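Local structure of plasmid pRiA4b Orf3-like domain-containing protein (2I1S) at residues N59-E71 with P81-Y93. The protein is of unknown function but belongs to the plasmid pRiA4b ORF-3-like family and folds round a mixed beta sheet. Sequence-based numbering, arbitrary orientation.
Sequences NPKTGMLDKIGAE and PLVSEKKAKLSDY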
ATOM      1  N   ASN A  59      15.949  10.197   4.644  1.00 41.65           N
ATOM      2  CA  ASN A  59      15.926  10.624   6.031  1.00 42.20           C
ATOM      3  C   ASN A  59      16.164  12.151   6.112  1.00 42.51           C
ATOM      4  O   ASN A  59      17.203  12.638   5.697  1.00 42.84           O
ATOM      5  CB  ASN A  59      16.968   9.809   6.803  1.00 42.34           C
ATOM      6  CG  ASN A  59      17.090  10.200   8.279  1.00 43.77           C
ATOM      7  OD1 ASN A  59      16.433  11.119   8.777  1.00 45.15           O
ATOM      8  ND2 ASN A  59      17.968   9.492   8.982  1.00 44.92           N
ATOM      9  N   PRO A  60      15.171  12.917   6.609  1.00 43.10           N
ATOM     10  CA  PRO A  60      15.292  14.387   6.624  1.00 43.28           C
ATOM     11  C   PRO A  60      16.434  14.932   7.466  1.00 43.80           C
ATOM     12  O   PRO A  60      16.917  16.044   7.189  1.00 44.48           O
ATOM     13  CB  PRO A  60      13.960  14.863   7.206  1.00 43.42           C
ATOM     14  CG  PRO A  60      13.300  13.642   7.808  1.00 43.35           C
ATOM     15  CD  PRO A  60      13.869  12.443   7.129  1.00 42.85           C
ATOM     16  N   LYS A  61      16.861  14.191   8.490  1.00 44.19           N
ATOM     17  CA  LYS A  61      18.028  14.622   9.298  1.00 44.42           C
ATOM     18  C   LYS A  61      19.350  14.361   8.577  1.00 43.75           C
ATOM     19  O   LYS A  61      20.353  14.952   8.936  1.00 44.01           O
ATOM     20  CB  LYS A  61      18.075  13.952  10.684  1.00 44.70           C
ATOM     21  CG  LYS A  61      16.808  14.075  11.547  1.00 45.60           C
ATOM     22  CD  LYS A  61      16.975  13.277  12.856  1.00 45.61           C
ATOM     23  CE  LYS A  61      15.862  13.540  13.878  1.00 46.51           C
ATOM     24  NZ  LYS A  61      14.486  13.547  13.319  1.00 45.97           N
ATOM     25  N   THR A  62      19.361  13.473   7.579  1.00 43.22           N
ATOM     26  CA  THR A  62      20.611  13.155   6.869  1.00 42.60           C
ATOM     27  C   THR A  62      20.613  13.436   5.363  1.00 42.50           C
ATOM     28  O   THR A  62      21.677  13.621   4.782  1.00 42.33           O
ATOM     29  CB  THR A  62      21.100  11.692   7.112  1.00 42.46           C
ATOM     30  OG1 THR A  62      20.198  10.765   6.499  1.00 41.97           O
ATOM     31  CG2 THR A  62      21.224  11.390   8.601  1.00 41.85           C
ATOM     32  N   GLY A  63      19.445  13.457   4.728  1.00 42.17           N
ATOM     33  CA  GLY A  63      19.385  13.620   3.266  1.00 42.33           C
ATOM     34  C   GLY A  63      19.800  12.360   2.497  1.00 42.55           C
ATOM     35  O   GLY A  63      19.800  12.354   1.254  1.00 42.65           O
ATOM     36  N   MET A  64      20.162  11.306   3.245  1.00 42.39           N
ATOM     37  CA  MET A  64      20.455   9.961   2.710  1.00 41.89           C
ATOM     38  C   MET A  64      19.175   9.137   2.623  1.00 41.72           C
ATOM     39  O   MET A  64      18.230   9.382   3.371  1.00 42.43           O
ATOM     40  CB  MET A  64      21.443   9.198   3.612  1.00 41.39           C
ATOM     41  CG  MET A  64      22.700   9.941   4.005  1.00 40.51           C
ATOM     42  SD  MET A  64      23.894  10.037   2.656  1.00 39.80           S
ATOM     43  CE  MET A  64      23.856   8.327   2.075  1.00 41.73           C
ATOM     44  N   LEU A  65      19.174   8.149   1.725  1.00 41.60           N
ATOM     45  CA  LEU A  65      18.078   7.186   1.552  1.00 41.14           C
ATOM     46  C   LEU A  65      18.210   6.048   2.571  1.00 41.10           C
ATOM     47  O   LEU A  65      19.164   5.283   2.528  1.00 40.94           O
ATOM     48  CB  LEU A  65      18.104   6.628   0.108  1.00 40.91           C
ATOM     49  CG  LEU A  65      16.936   5.749  -0.415  1.00 41.33           C
ATOM     50  CD1 LEU A  65      15.654   6.555  -0.716  1.00 40.26           C
ATOM     51  CD2 LEU A  65      17.333   4.935  -1.657  1.00 40.69           C
ATOM     52  N   ASP A  66      17.271   5.961   3.507  1.00 41.44           N
ATOM     53  CA  ASP A  66      17.234   4.871   4.499  1.00 41.55           C
ATOM     54  C   ASP A  66      16.350   3.718   4.045  1.00 41.41           C
ATOM     55  O   ASP A  66      15.291   3.944   3.475  1.00 42.08           O
ATOM     56  CB  ASP A  66      16.696   5.372   5.856  1.00 41.39           C
ATOM     57  CG  ASP A  66      17.681   6.273   6.593  1.00 43.08           C
ATOM     58  OD1 ASP A  66      18.878   6.338   6.205  1.00 42.75           O
ATOM     59  OD2 ASP A  66      17.256   6.898   7.594  1.00 44.63           O
ATOM     60  N   LYS A  67      16.784   2.489   4.312  1.00 41.52           N
ATOM     61  CA  LYS A  67      15.949   1.313   4.147  1.00 41.48           C
ATOM     62  C   LYS A  67      15.335   0.958   5.504  1.00 41.41           C
ATOM     63  O   LYS A  67      16.059   0.817   6.502  1.00 41.21           O
ATOM     64  CB  LYS A  67      16.763   0.128   3.637  1.00 42.27           C
ATOM     65  CG  LYS A  67      17.068   0.111   2.143  1.00 44.30           C
ATOM     66  CD  LYS A  67      17.370  -1.340   1.695  1.00 48.66           C
ATOM     67  CE  LYS A  67      17.496  -1.515   0.162  1.00 49.14           C
ATOM     68  NZ  LYS A  67      18.731  -0.884  -0.403  1.00 52.62           N
ATOM     69  N   ILE A  68      14.011   0.795   5.543  1.00 40.70           N
ATOM     70  CA  ILE A  68      13.318   0.517   6.803  1.00 40.95           C
ATOM     71  C   ILE A  68      12.504  -0.777   6.678  1.00 41.82           C
ATOM     72  O   ILE A  68      11.721  -0.925   5.750  1.00 42.47           O
ATOM     73  CB  ILE A  68      12.402   1.714   7.223  1.00 40.42           C
ATOM     74  CG1 ILE A  68      13.178   3.028   7.242  1.00 39.34           C
ATOM     75  CG2 ILE A  68      11.703   1.452   8.544  1.00 39.33           C
ATOM     76  CD1 ILE A  68      12.290   4.232   6.940  1.00 40.96           C
ATOM     77  N   GLY A  69      12.699  -1.720   7.596  1.00 42.87           N
ATOM     78  CA  GLY A  69      12.021  -3.001   7.499  1.00 43.57           C
ATOM     79  C   GLY A  69      12.162  -3.811   8.760  1.00 45.05           C
ATOM     80  O   GLY A  69      12.594  -3.302   9.797  1.00 44.52           O
ATOM     81  N   ALA A  70      11.777  -5.079   8.678  1.00 46.48           N
ATOM     82  CA  ALA A  70      11.741  -5.935   9.860  1.00 47.69           C
ATOM     83  C   ALA A  70      13.087  -6.059  10.563  1.00 48.72           C
ATOM     84  O   ALA A  70      14.137  -6.128   9.932  1.00 48.27           O
ATOM     85  CB  ALA A  70      11.175  -7.311   9.520  1.00 47.73           C
ATOM     86  N   GLU A  71      13.023  -6.074  11.893  1.00 50.77           N
ATOM     87  CA  GLU A  71      14.197  -6.268  12.731  1.00 52.02           C
ATOM     88  C   GLU A  71      15.000  -7.520  12.393  1.00 52.85           C
ATOM     89  O   GLU A  71      14.616  -8.651  12.723  1.00 52.74           O
ATOM     90  CB  GLU A  71      13.820  -6.239  14.209  1.00 52.10           C
ATOM     91  CG  GLU A  71      13.889  -4.835  14.782  1.00 52.59           C
ATOM     92  CD  GLU A  71      13.260  -4.715  16.153  1.00 52.78           C
ATOM     93  OE1 GLU A  71      12.900  -5.765  16.737  1.00 53.81           O
ATOM     94  OE2 GLU A  71      13.131  -3.570  16.649  1.00 52.16           O
ATOM     95  N   PRO A  81      22.724  -1.055   8.228  1.00 48.68           N
ATOM     96  CA  PRO A  81      22.225  -0.494   6.979  1.00 48.49           C
ATOM     97  C   PRO A  81      20.705  -0.622   6.862  1.00 47.99           C
ATOM     98  O   PRO A  81      20.107  -0.088   5.927  1.00 48.34           O
ATOM     99  CB  PRO A  81      22.907  -1.357   5.921  1.00 48.76           C
ATOM    100  CG  PRO A  81      23.036  -2.694   6.575  1.00 49.22           C
ATOM    101  CD  PRO A  81      23.146  -2.457   8.069  1.00 49.11           C
ATOM    102  N   LEU A  82      20.093  -1.335   7.800  1.00 46.86           N
ATOM    103  CA  LEU A  82      18.655  -1.439   7.852  1.00 45.90           C
ATOM    104  C   LEU A  82      18.146  -0.772   9.132  1.00 45.20           C
ATOM    105  O   LEU A  82      18.638  -1.059  10.225  1.00 45.19           O
ATOM    106  CB  LEU A  82      18.209  -2.905   7.760  1.00 45.97           C
ATOM    107  CG  LEU A  82      16.693  -3.179   7.751  1.00 46.11           C
ATOM    108  CD1 LEU A  82      16.094  -2.873   6.394  1.00 46.20           C
ATOM    109  CD2 LEU A  82      16.382  -4.612   8.144  1.00 45.98           C
ATOM    110  N   VAL A  83      17.188   0.143   8.969  1.00 44.25           N
ATOM    111  CA  VAL A  83      16.520   0.852  10.071  1.00 43.32           C
ATOM    112  C   VAL A  83      15.282   0.044  10.483  1.00 43.40           C
ATOM    113  O   VAL A  83      14.519  -0.400   9.616  1.00 42.73           O
ATOM    114  CB  VAL A  83      16.117   2.319   9.648  1.00 43.65           C
ATOM    115  CG1 VAL A  83      15.239   3.008  10.696  1.00 41.95           C
ATOM    116  CG2 VAL A  83      17.369   3.174   9.344  1.00 40.98           C
ATOM    117  N   SER A  84      15.109  -0.156  11.794  1.00 43.30           N
ATOM    118  CA  SER A  84      14.022  -0.973  12.355  1.00 43.80           C
ATOM    119  C   SER A  84      12.696  -0.256  12.287  1.00 43.82           C
ATOM    120  O   SER A  84      12.540   0.815  12.857  1.00 45.13           O
ATOM    121  CB  SER A  84      14.314  -1.375  13.812  1.00 44.09           C
ATOM    122  OG  SER A  84      13.172  -1.930  14.443  1.00 43.86           O
ATOM    123  N   GLU A  85      11.749  -0.865  11.591  1.00 42.90           N
ATOM    124  CA  GLU A  85      10.431  -0.303  11.389  1.00 42.28           C
ATOM    125  C   GLU A  85       9.609  -0.232  12.667  1.00 42.26           C
ATOM    126  O   GLU A  85       8.671   0.544  12.744  1.00 42.53           O
ATOM    127  CB  GLU A  85       9.677  -1.122  10.316  1.00 42.17           C
ATOM    128  CG  GLU A  85       9.453  -2.628  10.650  1.00 41.01           C
ATOM    129  CD  GLU A  85       8.587  -3.339   9.608  1.00 42.07           C
ATOM    130  OE1 GLU A  85       7.963  -2.650   8.789  1.00 42.31           O
ATOM    131  OE2 GLU A  85       8.538  -4.587   9.583  1.00 43.53           O
ATOM    132  N   LYS A  86       9.921  -1.083  13.645  1.00 42.30           N
ATOM    133  CA  LYS A  86       9.238  -1.048  14.953  1.00 42.26           C
ATOM    134  C   LYS A  86       9.663   0.213  15.695  1.00 41.89           C
ATOM    135  O   LYS A  86       8.892   0.752  16.475  1.00 41.95           O
ATOM    136  CB  LYS A  86       9.563  -2.283  15.824  1.00 42.00           C
ATOM    137  CG  LYS A  86       8.982  -3.581  15.321  1.00 42.33           C
ATOM    138  CD  LYS A  86       9.162  -4.703  16.326  1.00 43.21           C
ATOM    139  CE  LYS A  86       8.386  -5.953  15.876  1.00 45.22           C
ATOM    140  NZ  LYS A  86       8.668  -7.178  16.668  1.00 45.67           N
ATOM    141  N   LYS A  87      10.897   0.659  15.427  1.00 41.98           N
ATOM    142  CA  LYS A  87      11.504   1.858  16.014  1.00 41.84           C
ATOM    143  C   LYS A  87      11.270   3.145  15.219  1.00 41.86           C
ATOM    144  O   LYS A  87      10.941   4.170  15.799  1.00 41.77           O
ATOM    145  CB  LYS A  87      13.010   1.638  16.180  1.00 42.12           C
ATOM    146  CG  LYS A  87      13.354   0.743  17.368  1.00 42.85           C
ATOM    147  CD  LYS A  87      14.725   0.127  17.215  1.00 45.11           C
ATOM    148  CE  LYS A  87      15.318  -0.191  18.579  1.00 47.17           C
ATOM    149  NZ  LYS A  87      16.636  -0.829  18.403  1.00 48.95           N
ATOM    150  N   ALA A  88      11.465   3.084  13.900  1.00 42.58           N
ATOM    151  CA  ALA A  88      11.303   4.235  13.005  1.00 42.56           C
ATOM    152  C   ALA A  88       9.876   4.768  13.081  1.00 43.45           C
ATOM    153  O   ALA A  88       8.898   4.007  12.921  1.00 43.61           O
ATOM    154  CB  ALA A  88      11.658   3.855  11.601  1.00 41.71           C
ATOM    155  N   LYS A  89       9.760   6.064  13.363  1.00 43.75           N
ATOM    156  CA  LYS A  89       8.467   6.725  13.485  1.00 44.16           C
ATOM    157  C   LYS A  89       8.171   7.499  12.201  1.00 43.95           C
ATOM    158  O   LYS A  89       9.077   8.100  11.640  1.00 44.59           O
ATOM    159  CB  LYS A  89       8.498   7.677  14.684  1.00 44.36           C
ATOM    160  CG  LYS A  89       8.523   6.980  16.058  1.00 45.87           C
ATOM    161  CD  LYS A  89       7.125   6.421  16.427  1.00 47.07           C
ATOM    162  CE  LYS A  89       6.796   6.510  17.943  1.00 47.55           C
ATOM    163  NZ  LYS A  89       7.064   5.228  18.687  1.00 45.47           N
ATOM    164  N   LEU A  90       6.923   7.494  11.729  1.00 43.71           N
ATOM    165  CA  LEU A  90       6.556   8.302  10.542  1.00 43.25           C
ATOM    166  C   LEU A  90       6.939   9.764  10.702  1.00 43.22           C
ATOM    167  O   LEU A  90       7.466  10.378   9.759  1.00 43.60           O
ATOM    168  CB  LEU A  90       5.056   8.230  10.235  1.00 43.20           C
ATOM    169  CG  LEU A  90       4.459   6.857   9.938  1.00 42.06           C
ATOM    170  CD1 LEU A  90       3.000   7.012   9.468  1.00 40.53           C
ATOM    171  CD2 LEU A  90       5.285   6.107   8.932  1.00 40.37           C
ATOM    172  N   SER A  91       6.678  10.289  11.906  1.00 43.00           N
ATOM    173  CA  SER A  91       6.941  11.677  12.310  1.00 42.52           C
ATOM    174  C   SER A  91       8.415  12.087  12.302  1.00 42.66           C
ATOM    175  O   SER A  91       8.731  13.269  12.342  1.00 42.09           O
ATOM    176  CB  SER A  91       6.336  11.948  13.695  1.00 42.43           C
ATOM    177  OG  SER A  91       7.095  11.358  14.745  1.00 41.38           O
ATOM    178  N   ASP A  92       9.310  11.107  12.260  1.00 43.02           N
ATOM    179  CA  ASP A  92      10.734  11.371  12.103  1.00 43.30           C
ATOM    180  C   ASP A  92      11.156  11.503  10.634  1.00 43.17           C
ATOM    181  O   ASP A  92      12.243  12.025  10.348  1.00 42.97           O
ATOM    182  CB  ASP A  92      11.533  10.265  12.779  1.00 43.79           C
ATOM    183  CG  ASP A  92      11.520  10.388  14.307  1.00 45.77           C
ATOM    184  OD1 ASP A  92      11.534  11.537  14.826  1.00 44.77           O
ATOM    185  OD2 ASP A  92      11.488   9.328  14.981  1.00 48.09           O
ATOM    186  N   TYR A  93      10.293  11.048   9.719  1.00 42.81           N
ATOM    187  CA  TYR A  93      10.599  11.007   8.283  1.00 42.92           C
ATOM    188  C   TYR A  93       9.718  11.877   7.384  1.00 43.58           C
ATOM    189  O   TYR A  93      10.232  12.642   6.560  1.00 44.05           O
ATOM    190  CB  TYR A  93      10.545   9.576   7.769  1.00 42.56           C
ATOM    191  CG  TYR A  93      11.762   8.753   8.106  1.00 41.49           C
ATOM    192  CD1 TYR A  93      12.840   8.703   7.242  1.00 39.75           C
ATOM    193  CD2 TYR A  93      11.812   8.002   9.273  1.00 42.24           C
ATOM    194  CE1 TYR A  93      13.951   7.948   7.536  1.00 40.79           C
ATOM    195  CE2 TYR A  93      12.923   7.244   9.586  1.00 43.14           C
ATOM    196  CZ  TYR A  93      14.000   7.221   8.717  1.00 41.58           C
ATOM    197  OH  TYR A  93      15.116   6.463   9.012  1.00 40.32           O
TER
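Ile68 packs against Tyr93, Val83 and Ala88 at the apolar centre. Its CD1 sits over one face of the Tyr93 ring, toward the rim, in a CH-pi contact 4.1 Å from the centroid. CG1 lies beside Val83 CB. Ile68 CG2, anti to the backbone N, is carried toward 81-93, where it meets Ala88 CB at 3.9 Å and packs on Glu85. Asn59 CB and Pro60 CD meet the Tyr93 ring obliquely near CE1 and CD1, and Phe34 packs against the ring with its plane nearly perpendicular. At the ring edge, Tyr93 OH donates to the anti lone pair of Asp66 OD2 at 2.6 Å; the carboxylate is turned 77° from the ring. With Tyr93 replaced by an alanine, Ile68 CD1 would probably lose the ring face it packs on and Asp66 the hydroxyl donor. Alongside, Val83 N hydrogen-bonds to Lys67 O (2.8 Å) and Gly69 N to Val83 O (3.0 Å). Glu85 N continues the pairing to Gly69 O, while Glu85 OE1 hydrogen-bonds with His53 NE2. Farther out, Ser84 OG donates to Glu71 OE2 at 2.7 Å, and Lys61 NZ makes a long salt bridge to Asp92 OD1 (3.9 Å). The arrangement is a parallel strand pair, with 82-84 at the edge of the mixed sheet beside 65-69.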